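Local structure of beta-lactamase-like protein (Novosphingobium pentaromativorans US6-1, 6AUF) at residues 74-79 and 110-115; 102-107 and 126-131; 106-111 and 185-190. The protein probably hydrolyses beta-lactam antibiotics at a site of two zinc ions, as a B3-type member of the metallo-beta-lactamase superfamily. All blocks are in the same frame, centred on the assembly; numbering follows the deposited sequence.

How the contacts relate
Strand 72-75 leads into the loop 76-79, and contact 1 closes the first loop by joining these residues to the short helix 110-113. The chain between them passes through strand 100-104, where contact 2 begins; it ends on strand 126-130, beyond helix 110-113, so contacts 1 and 2 cross. Contact 2 pairs neighbouring strands of the sheet that also holds strand 72-75. Contact 3 starts on residues 106-111, within the span of contact 2, sharing Ser106 and His107 with it and His110 and Asp111 with contact 1. It ends far beyond both, more than seventy residues on, at the loop 185-190, and so carries the link to the second sheet.

Contact 1 of 3, residues 74-79 and 110-115; sequences LIDSGP and HDHAGS. With ZN (zinc ion), chain B.
Ser77 and Ser115 lie at the tight end of this contact, where short polar side chains fit between two turning backbones. Ser77 OG, placed between its backbone N and carbonyl carbon (chi1 67°), accepts the N-H of Ser115 at 2.9 Å. It also donates to Gly78 O of its own segment at 2.8 Å, on a lone pair in the carbonyl plane. Ser115 OG donates a hydrogen bond to Pro79 O at 2.8 Å. Beside them His112 O is gripped twice: Ser77 N, 2.9 Å away, meets it nearly along the C=O axis (161°), while Gly78 N, at 3.1 Å, comes from above the carbonyl plane. Gly78 suits its positive phi (79°), and Gly114, with no side chain, lies close against the backbone of Pro79, whose ring CD rests on Asp111 O.

The loop 76-79, which follows strand 72-75, packs under the end of the HxHxDH motif, the zinc-binding signature of the metallo-beta-lactamase fold, here closing with Asp111 and His112. Toward the metal the direct bonds give way to a link through one water. This water, 2.8 Å from Asp76 OD2 and placed to donate to it, accepts the N-H of His112 ND1 at the edge of the ring, in its plane. OD2 is also hydrogen-bonded to Tyr208 OH and OD1 to Ser106 N, so the carboxylate is held firmly, and through the water it may help to polarise the imidazole. His112 NE2 binds its zinc at 2.0 Å. Asp111 OD2 reaches the same ion at 2.3 Å, and His251 also ligates it.

Contact 2 of 3, residues 102-107 and 126-131; sequences WILTSH and QIAAVA. With ZN (zinc ion), chain C.
Two backbone bonds hold strands 102-104 and 126-130 together in parallel. Ile103 N donates to Gln126 O at 2.9 Å, almost straight (161°) and in the carbonyl plane; the return bond, from Ala128 N to Ile103 O, is weak at 3.4 Å. The short strand axes diverge by 36°, and at the carbonyl of Ala128 a water takes over the link, donating to Ala128 O and lying 2.8 Å from Thr105 OG1.

Aromatic contact comes at the Trp102-Gln126 pair, where the paired segments begin. Trp102 and Gln126 run side by side, and Gln126 CB sits over one face of the six-membered ring in a CH-pi contact, 4.0 Å from its centroid. The extended glutamine chain carries OE1 along to Trp102 CH2, so CB covers part of the benzo ring and OE1 lies near its rim, at an exposed position.

Apolar packing fills the rest. The small methyl of Ala128 receives both Trp102 CZ3 and, 3.8 Å away, Leu104 CD2. On the other face of the sheet the branched Ile103 and Ile127 meet, CB to CG1 at 4.3 Å, under Ile116 of helix 116-121.

Past Leu104 the first strand gives way to the loop that carries His107, whose NE2 binds a zinc ion at 2.1 Å. Parallel neighbouring strands joined through a helix lying on their isoleucine face make a beta-alpha-beta crossover, one building unit of the alpha-beta/beta-alpha sandwich of metallo-beta-lactamases.

Contact 3 of 3, residues 106-111 and 185-190; sequences SHEHHD and HSPGSA. With ZN (zinc ion), chain C; ZN (zinc ion), chain B.
Three imidazoles converge on one zinc ion, each turned differently. His107 and His185 cross obliquely, their planes at 55°, with His185 CD2 over the centre of the His107 ring; both bind through NE2, at 2.1 Å each. His109 and His185 instead reach toward each other tip to tip, rim to rim with planes at 75°, and His109 uses ND1, 1.9 Å from the metal. The torsions set these directions: His107 CG lies between its backbone N and carbonyl carbon, His109 CG is anti to its carbonyl carbon, and His185 CG is anti to its N. The remaining ring nitrogens are held by a second shell, His107 ND1 by Asp210, His109 NE2 by Asp146 and His185 ND1 by Thr213 O, which fixes each ring's rotation; the two carboxylates would probably make their imidazoles better metal ligands.

Away from the metal, Glu108 binds the loop 185-190 with both carboxylate oxygens. Its chain bends at chi2 (-85°), and both oxygens are met from above the carboxylate plane: OE2 by Ser186 OG at 2.8 Å, OE1 by Gly188 N at 3.0 Å. A type I turn from Ser186 to Ser189 presents these donors, and Gly188, lacking a side chain, lets the carboxylate come close. His107 CB packs against Ser186 OG and Ser189 CA. Farther along, Ala190 N donates to Ser106 O at 2.8 Å, nearly along the C=O axis, and a water lies within hydrogen-bonding distance of that oxygen and of Gly188 O.

With Asp111 directed to the second zinc, this is the three-histidine half of the dinuclear site typical of B3 metallo-beta-lactamases.

Contact 1 of 3, residues 74-79 and 110-115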
loop_
_atom_site.group_PDB
_atom_site.type_symbol
_atom_site.label_atom_id
_atom_site.label_comp_id
_atom_site.label_asym_id
_atom_site.label_seq_id
_atom_site.Cartn_x
_atom_site.Cartn_y
_atom_site.Cartn_z
ATOM N N LEU A 74 7.231 -5.420 -7.133
ATOM C CA LEU A 74 5.835 -5.696 -6.828
ATOM C C LEU A 74 5.573 -5.273 -5.389
ATOM O O LEU A 74 6.345 -5.626 -4.493
ATOM C CB LEU A 74 5.511 -7.186 -7.031
ATOM C CG LEU A 74 4.090 -7.628 -6.664
ATOM C CD1 LEU A 74 3.061 -7.078 -7.647
ATOM C CD2 LEU A 74 3.971 -9.148 -6.543
ATOM N N ILE A 75 4.505 -4.504 -5.172
ATOM C CA ILE A 75 4.160 -3.985 -3.852
ATOM C C ILE A 75 2.832 -4.595 -3.420
ATOM O O ILE A 75 1.805 -4.405 -4.084
ATOM C CB ILE A 75 4.080 -2.451 -3.838
ATOM C CG1 ILE A 75 5.316 -1.838 -4.485
ATOM C CG2 ILE A 75 3.904 -1.927 -2.396
ATOM C CD1 ILE A 75 5.215 -0.333 -4.633
ATOM N N ASP A 76 2.857 -5.319 -2.301
ATOM C CA ASP A 76 1.674 -5.892 -1.674
ATOM C C ASP A 76 1.203 -7.156 -2.374
ATOM O O ASP A 76 1.290 -7.287 -3.600
ATOM C CB ASP A 76 0.540 -4.872 -1.613
ATOM C CG ASP A 76 0.767 -3.825 -0.547
ATOM O OD1 ASP A 76 1.624 -4.060 0.327
ATOM O OD2 ASP A 76 0.091 -2.778 -0.577
ATOM N N SER A 77 0.702 -8.092 -1.575
ATOM C CA SER A 77 0.223 -9.366 -2.063
ATOM C C SER A 77 -1.292 -9.472 -2.084
ATOM O O SER A 77 -1.825 -10.353 -2.766
ATOM C CB SER A 77 0.778 -10.495 -1.185
ATOM O OG SER A 77 0.229 -10.405 0.121
ATOM N N GLY A 78 -1.995 -8.606 -1.366
ATOM C CA GLY A 78 -3.391 -8.830 -1.088
ATOM C C GLY A 78 -3.531 -9.836 0.036
ATOM O O GLY A 78 -2.542 -10.282 0.628
ATOM N N PRO A 79 -4.768 -10.223 0.344
ATOM C CA PRO A 79 -5.011 -11.121 1.484
ATOM C C PRO A 79 -4.252 -12.437 1.372
ATOM O O PRO A 79 -3.607 -12.755 0.368
ATOM C CB PRO A 79 -6.525 -11.336 1.441
ATOM C CG PRO A 79 -7.055 -10.088 0.776
ATOM C CD PRO A 79 -6.019 -9.705 -0.241
ATOM N N HIS A 110 -2.624 -8.388 7.336
ATOM C CA HIS A 110 -2.815 -9.593 6.521
ATOM C C HIS A 110 -3.497 -9.288 5.191
ATOM O O HIS A 110 -3.215 -9.939 4.178
ATOM C CB HIS A 110 -3.654 -10.611 7.284
ATOM C CG HIS A 110 -5.073 -10.182 7.445
ATOM N ND1 HIS A 110 -6.046 -10.466 6.514
ATOM C CD2 HIS A 110 -5.669 -9.418 8.390
ATOM C CE1 HIS A 110 -7.190 -9.933 6.900
ATOM N NE2 HIS A 110 -6.990 -9.293 8.036
ATOM N N ASP A 111 -4.431 -8.333 5.182
ATOM C CA ASP A 111 -5.171 -8.036 3.961
ATOM C C ASP A 111 -4.274 -7.451 2.878
ATOM O O ASP A 111 -4.642 -7.483 1.697
ATOM C CB ASP A 111 -6.306 -7.066 4.269
ATOM C CG ASP A 111 -5.827 -5.882 5.078
ATOM O OD1 ASP A 111 -5.009 -6.120 5.994
ATOM O OD2 ASP A 111 -6.235 -4.733 4.793
ATOM N N HIS A 112 -3.122 -6.896 3.251
ATOM C CA HIS A 112 -2.215 -6.321 2.270
ATOM C C HIS A 112 -0.968 -7.148 2.038
ATOM O O HIS A 112 -0.432 -7.142 0.929
ATOM C CB HIS A 112 -1.802 -4.913 2.699
ATOM C CG HIS A 112 -2.951 -3.975 2.847
ATOM N ND1 HIS A 112 -3.487 -3.283 1.782
ATOM C CD2 HIS A 112 -3.680 -3.624 3.931
ATOM C CE1 HIS A 112 -4.490 -2.537 2.206
ATOM N NE2 HIS A 112 -4.626 -2.724 3.506
ATOM N N ALA A 113 -0.496 -7.853 3.060
ATOM C CA ALA A 113 0.736 -8.621 2.984
ATOM C C ALA A 113 0.487 -10.089 3.290
ATOM O O ALA A 113 1.446 -10.859 3.420
ATOM C CB ALA A 113 1.792 -8.033 3.941
ATOM N N GLY A 114 -0.780 -10.494 3.384
ATOM C CA GLY A 114 -1.109 -11.822 3.874
ATOM C C GLY A 114 -0.463 -12.965 3.111
ATOM O O GLY A 114 -0.241 -14.042 3.676
ATOM N N SER A 115 -0.168 -12.773 1.828
ATOM C CA SER A 115 0.490 -13.825 1.063
ATOM C C SER A 115 1.806 -13.340 0.472
ATOM O O SER A 115 2.213 -13.778 -0.603
ATOM C CB SER A 115 -0.436 -14.399 -0.020
ATOM O OG SER A 115 -1.094 -13.402 -0.780
HETATM ZN ZN ZN B . -6.291 -2.409 4.505
HETATM O O HOH W 1 -2.631 -3.517 -0.602
#

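Contact 2 of 3, residues 102-107 and 126-131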
loop_
_atom_site.group_PDB
_atom_site.type_symbol
_atom_site.label_atom_id
_atom_site.label_comp_id
_atom_site.label_asym_id
_atom_site.label_seq_id
_atom_site.Cartn_x
_atom_site.Cartn_y
_atom_site.Cartn_z
ATOM N N TRP A 102 11.965 -7.806 -6.506
ATOM C CA TRP A 102 11.696 -7.322 -5.157
ATOM C C TRP A 102 10.201 -7.335 -4.886
ATOM O O TRP A 102 9.398 -7.030 -5.772
ATOM C CB TRP A 102 12.230 -5.904 -4.959
ATOM C CG TRP A 102 13.717 -5.863 -4.952
ATOM C CD1 TRP A 102 14.535 -5.622 -6.012
ATOM C CD2 TRP A 102 14.572 -6.102 -3.828
ATOM N NE1 TRP A 102 15.846 -5.689 -5.620
ATOM C CE2 TRP A 102 15.899 -5.985 -4.284
ATOM C CE3 TRP A 102 14.341 -6.401 -2.476
ATOM C CZ2 TRP A 102 16.998 -6.150 -3.439
ATOM C CZ3 TRP A 102 15.429 -6.567 -1.639
ATOM C CH2 TRP A 102 16.744 -6.441 -2.123
ATOM N N ILE A 103 9.836 -7.698 -3.661
ATOM C CA ILE A 103 8.474 -7.544 -3.170
ATOM C C ILE A 103 8.525 -6.564 -2.006
ATOM O O ILE A 103 9.308 -6.748 -1.066
ATOM C CB ILE A 103 7.849 -8.888 -2.751
ATOM C CG1 ILE A 103 7.555 -9.757 -3.969
ATOM C CG2 ILE A 103 6.555 -8.679 -1.999
ATOM C CD1 ILE A 103 7.397 -11.207 -3.610
ATOM N N LEU A 104 7.726 -5.508 -2.099
ATOM C CA LEU A 104 7.625 -4.473 -1.084
ATOM C C LEU A 104 6.225 -4.513 -0.487
ATOM O O LEU A 104 5.346 -5.242 -0.960
ATOM C CB LEU A 104 7.913 -3.088 -1.675
ATOM C CG LEU A 104 9.158 -2.999 -2.553
ATOM C CD1 LEU A 104 9.226 -1.635 -3.212
ATOM C CD2 LEU A 104 10.431 -3.286 -1.753
ATOM N N THR A 105 6.024 -3.719 0.566
ATOM C CA THR A 105 4.746 -3.676 1.264
ATOM C C THR A 105 4.381 -2.243 1.604
ATOM O O THR A 105 5.248 -1.393 1.814
ATOM C CB THR A 105 4.748 -4.499 2.562
ATOM O OG1 THR A 105 5.830 -4.085 3.410
ATOM C CG2 THR A 105 4.857 -5.978 2.249
ATOM N N SER A 106 3.075 -1.985 1.636
ATOM C CA SER A 106 2.576 -0.734 2.192
ATOM C C SER A 106 2.622 -0.802 3.719
ATOM O O SER A 106 3.371 -0.059 4.362
ATOM C CB SER A 106 1.162 -0.464 1.685
ATOM O OG SER A 106 0.342 -1.568 2.014
ATOM N N HIS A 107 1.845 -1.709 4.315
ATOM C CA HIS A 107 1.867 -1.870 5.762
ATOM C C HIS A 107 1.606 -3.332 6.100
ATOM O O HIS A 107 1.362 -4.157 5.224
ATOM C CB HIS A 107 0.901 -0.893 6.455
ATOM C CG HIS A 107 -0.547 -1.265 6.373
ATOM N ND1 HIS A 107 -1.432 -0.637 5.522
ATOM C CD2 HIS A 107 -1.281 -2.154 7.085
ATOM C CE1 HIS A 107 -2.645 -1.128 5.709
ATOM N NE2 HIS A 107 -2.578 -2.060 6.641
ATOM N N GLN A 126 13.334 -11.070 -3.595
ATOM C CA GLN A 126 13.723 -10.703 -2.246
ATOM C C GLN A 126 12.774 -9.644 -1.699
ATOM O O GLN A 126 12.116 -8.909 -2.443
ATOM C CB GLN A 126 15.159 -10.194 -2.211
ATOM C CG GLN A 126 16.179 -11.292 -2.092
ATOM C CD GLN A 126 17.582 -10.758 -2.120
ATOM O OE1 GLN A 126 17.891 -9.849 -2.890
ATOM N NE2 GLN A 126 18.439 -11.303 -1.263
ATOM N N ILE A 127 12.713 -9.572 -0.377
ATOM C CA ILE A 127 11.792 -8.698 0.337
ATOM C C ILE A 127 12.583 -7.590 1.017
ATOM O O ILE A 127 13.589 -7.857 1.695
ATOM C CB ILE A 127 10.965 -9.496 1.360
ATOM C CG1 ILE A 127 10.026 -10.462 0.624
ATOM C CG2 ILE A 127 10.234 -8.561 2.306
ATOM C CD1 ILE A 127 9.472 -11.553 1.498
ATOM N N ALA A 128 12.136 -6.348 0.829
ATOM C CA ALA A 128 12.714 -5.187 1.490
ATOM C C ALA A 128 11.611 -4.450 2.228
ATOM O O ALA A 128 10.467 -4.420 1.764
ATOM C CB ALA A 128 13.399 -4.245 0.497
ATOM N N ALA A 129 11.954 -3.860 3.377
ATOM C CA ALA A 129 10.943 -3.232 4.219
ATOM C C ALA A 129 11.597 -2.265 5.196
ATOM O O ALA A 129 12.783 -2.382 5.516
ATOM C CB ALA A 129 10.124 -4.284 4.970
ATOM N N VAL A 130 10.795 -1.298 5.659
ATOM C CA VAL A 130 11.246 -0.339 6.660
ATOM C C VAL A 130 11.471 -1.047 7.991
ATOM O O VAL A 130 10.810 -2.038 8.326
ATOM C CB VAL A 130 10.235 0.812 6.832
ATOM C CG1 VAL A 130 10.041 1.543 5.546
ATOM C CG2 VAL A 130 8.913 0.292 7.374
ATOM N N ALA A 131 12.402 -0.523 8.773
ATOM C CA ALA A 131 12.692 -1.167 10.044
ATOM C C ALA A 131 11.444 -1.248 10.925
ATOM O O ALA A 131 11.225 -2.252 11.614
ATOM C CB ALA A 131 13.832 -0.428 10.754
HETATM ZN ZN ZN C . -4.216 -2.033 7.932
HETATM O O HOH W 2 8.227 -3.001 2.423
#

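Contact 3 of 3, residues 106-111 and 185-190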
loop_
_atom_site.group_PDB
_atom_site.type_symbol
_atom_site.label_atom_id
_atom_site.label_comp_id
_atom_site.label_asym_id
_atom_site.label_seq_id
_atom_site.Cartn_x
_atom_site.Cartn_y
_atom_site.Cartn_z
ATOM N N SER A 106 3.075 -1.985 1.636
ATOM C CA SER A 106 2.576 -0.734 2.192
ATOM C C SER A 106 2.622 -0.802 3.719
ATOM O O SER A 106 3.371 -0.059 4.362
ATOM C CB SER A 106 1.162 -0.464 1.685
ATOM O OG SER A 106 0.342 -1.568 2.014
ATOM N N HIS A 107 1.845 -1.709 4.315
ATOM C CA HIS A 107 1.867 -1.870 5.762
ATOM C C HIS A 107 1.606 -3.332 6.100
ATOM O O HIS A 107 1.362 -4.157 5.224
ATOM C CB HIS A 107 0.901 -0.893 6.455
ATOM C CG HIS A 107 -0.547 -1.265 6.373
ATOM N ND1 HIS A 107 -1.432 -0.637 5.522
ATOM C CD2 HIS A 107 -1.281 -2.154 7.085
ATOM C CE1 HIS A 107 -2.645 -1.128 5.709
ATOM N NE2 HIS A 107 -2.578 -2.060 6.641
ATOM N N GLU A 108 1.703 -3.657 7.384
ATOM C CA GLU A 108 1.995 -5.018 7.830
ATOM C C GLU A 108 0.752 -5.766 8.298
ATOM O O GLU A 108 0.803 -6.550 9.250
ATOM C CB GLU A 108 3.056 -4.976 8.930
ATOM C CG GLU A 108 2.602 -4.406 10.296
ATOM C CD GLU A 108 2.682 -2.888 10.398
ATOM O OE1 GLU A 108 2.738 -2.376 11.541
ATOM O OE2 GLU A 108 2.694 -2.213 9.349
ATOM N N HIS A 109 -0.373 -5.562 7.629
ATOM C CA HIS A 109 -1.607 -6.268 7.939
ATOM C C HIS A 109 -1.864 -7.366 6.915
ATOM O O HIS A 109 -1.379 -7.298 5.784
ATOM C CB HIS A 109 -2.774 -5.286 8.001
ATOM C CG HIS A 109 -2.703 -4.360 9.180
ATOM N ND1 HIS A 109 -3.350 -3.144 9.215
ATOM C CD2 HIS A 109 -2.054 -4.475 10.364
ATOM C CE1 HIS A 109 -3.113 -2.555 10.370
ATOM N NE2 HIS A 109 -2.330 -3.342 11.087
ATOM N N HIS A 110 -2.624 -8.388 7.336
ATOM C CA HIS A 110 -2.815 -9.593 6.521
ATOM C C HIS A 110 -3.497 -9.288 5.191
ATOM O O HIS A 110 -3.215 -9.939 4.178
ATOM C CB HIS A 110 -3.654 -10.611 7.284
ATOM C CG HIS A 110 -5.073 -10.182 7.445
ATOM N ND1 HIS A 110 -6.046 -10.466 6.514
ATOM C CD2 HIS A 110 -5.669 -9.418 8.390
ATOM C CE1 HIS A 110 -7.190 -9.933 6.900
ATOM N NE2 HIS A 110 -6.990 -9.293 8.036
ATOM N N ASP A 111 -4.431 -8.333 5.182
ATOM C CA ASP A 111 -5.171 -8.036 3.961
ATOM C C ASP A 111 -4.274 -7.451 2.878
ATOM O O ASP A 111 -4.642 -7.483 1.697
ATOM C CB ASP A 111 -6.306 -7.066 4.269
ATOM C CG ASP A 111 -5.827 -5.882 5.078
ATOM O OD1 ASP A 111 -5.009 -6.120 5.994
ATOM O OD2 ASP A 111 -6.235 -4.733 4.793
ATOM N N HIS A 185 -1.180 4.816 10.067
ATOM C CA HIS A 185 -2.200 3.785 10.193
ATOM C C HIS A 185 -1.729 2.627 11.054
ATOM O O HIS A 185 -2.542 2.008 11.753
ATOM C CB HIS A 185 -2.624 3.295 8.792
ATOM C CG HIS A 185 -3.350 1.978 8.796
ATOM N ND1 HIS A 185 -4.696 1.861 9.075
ATOM C CD2 HIS A 185 -2.906 0.718 8.580
ATOM C CE1 HIS A 185 -5.052 0.589 9.023
ATOM N NE2 HIS A 185 -3.985 -0.123 8.723
ATOM N N SER A 186 -0.437 2.335 11.014
ATOM C CA SER A 186 0.178 1.277 11.799
ATOM C C SER A 186 1.617 1.674 12.072
ATOM O O SER A 186 2.147 2.598 11.441
ATOM C CB SER A 186 0.135 -0.055 11.052
ATOM O OG SER A 186 1.057 -0.004 9.979
ATOM N N PRO A 187 2.295 0.986 12.987
ATOM C CA PRO A 187 3.701 1.338 13.232
ATOM C C PRO A 187 4.590 1.144 12.020
ATOM O O PRO A 187 5.504 1.954 11.797
ATOM C CB PRO A 187 4.089 0.413 14.393
ATOM C CG PRO A 187 2.796 0.200 15.122
ATOM C CD PRO A 187 1.759 0.100 14.035
ATOM N N GLY A 188 4.349 0.096 11.227
ATOM C CA GLY A 188 5.184 -0.261 10.101
ATOM C C GLY A 188 4.795 0.385 8.788
ATOM O O GLY A 188 5.374 0.057 7.746
ATOM N N SER A 189 3.832 1.302 8.805
ATOM C CA SER A 189 3.313 1.854 7.560
ATOM C C SER A 189 4.409 2.537 6.746
ATOM O O SER A 189 5.220 3.311 7.271
ATOM C CB SER A 189 2.190 2.840 7.858
ATOM O OG SER A 189 2.041 3.715 6.759
ATOM N N ALA A 190 4.424 2.241 5.451
ATOM C CA ALA A 190 5.354 2.821 4.498
ATOM C C ALA A 190 4.596 3.323 3.276
ATOM O O ALA A 190 3.553 2.786 2.898
ATOM C CB ALA A 190 6.402 1.812 4.061
HETATM ZN ZN ZN C . -4.216 -2.033 7.932
HETATM ZN ZN ZN B . -6.291 -2.409 4.505
HETATM O O HOH W 3 5.880 -1.484 5.019
#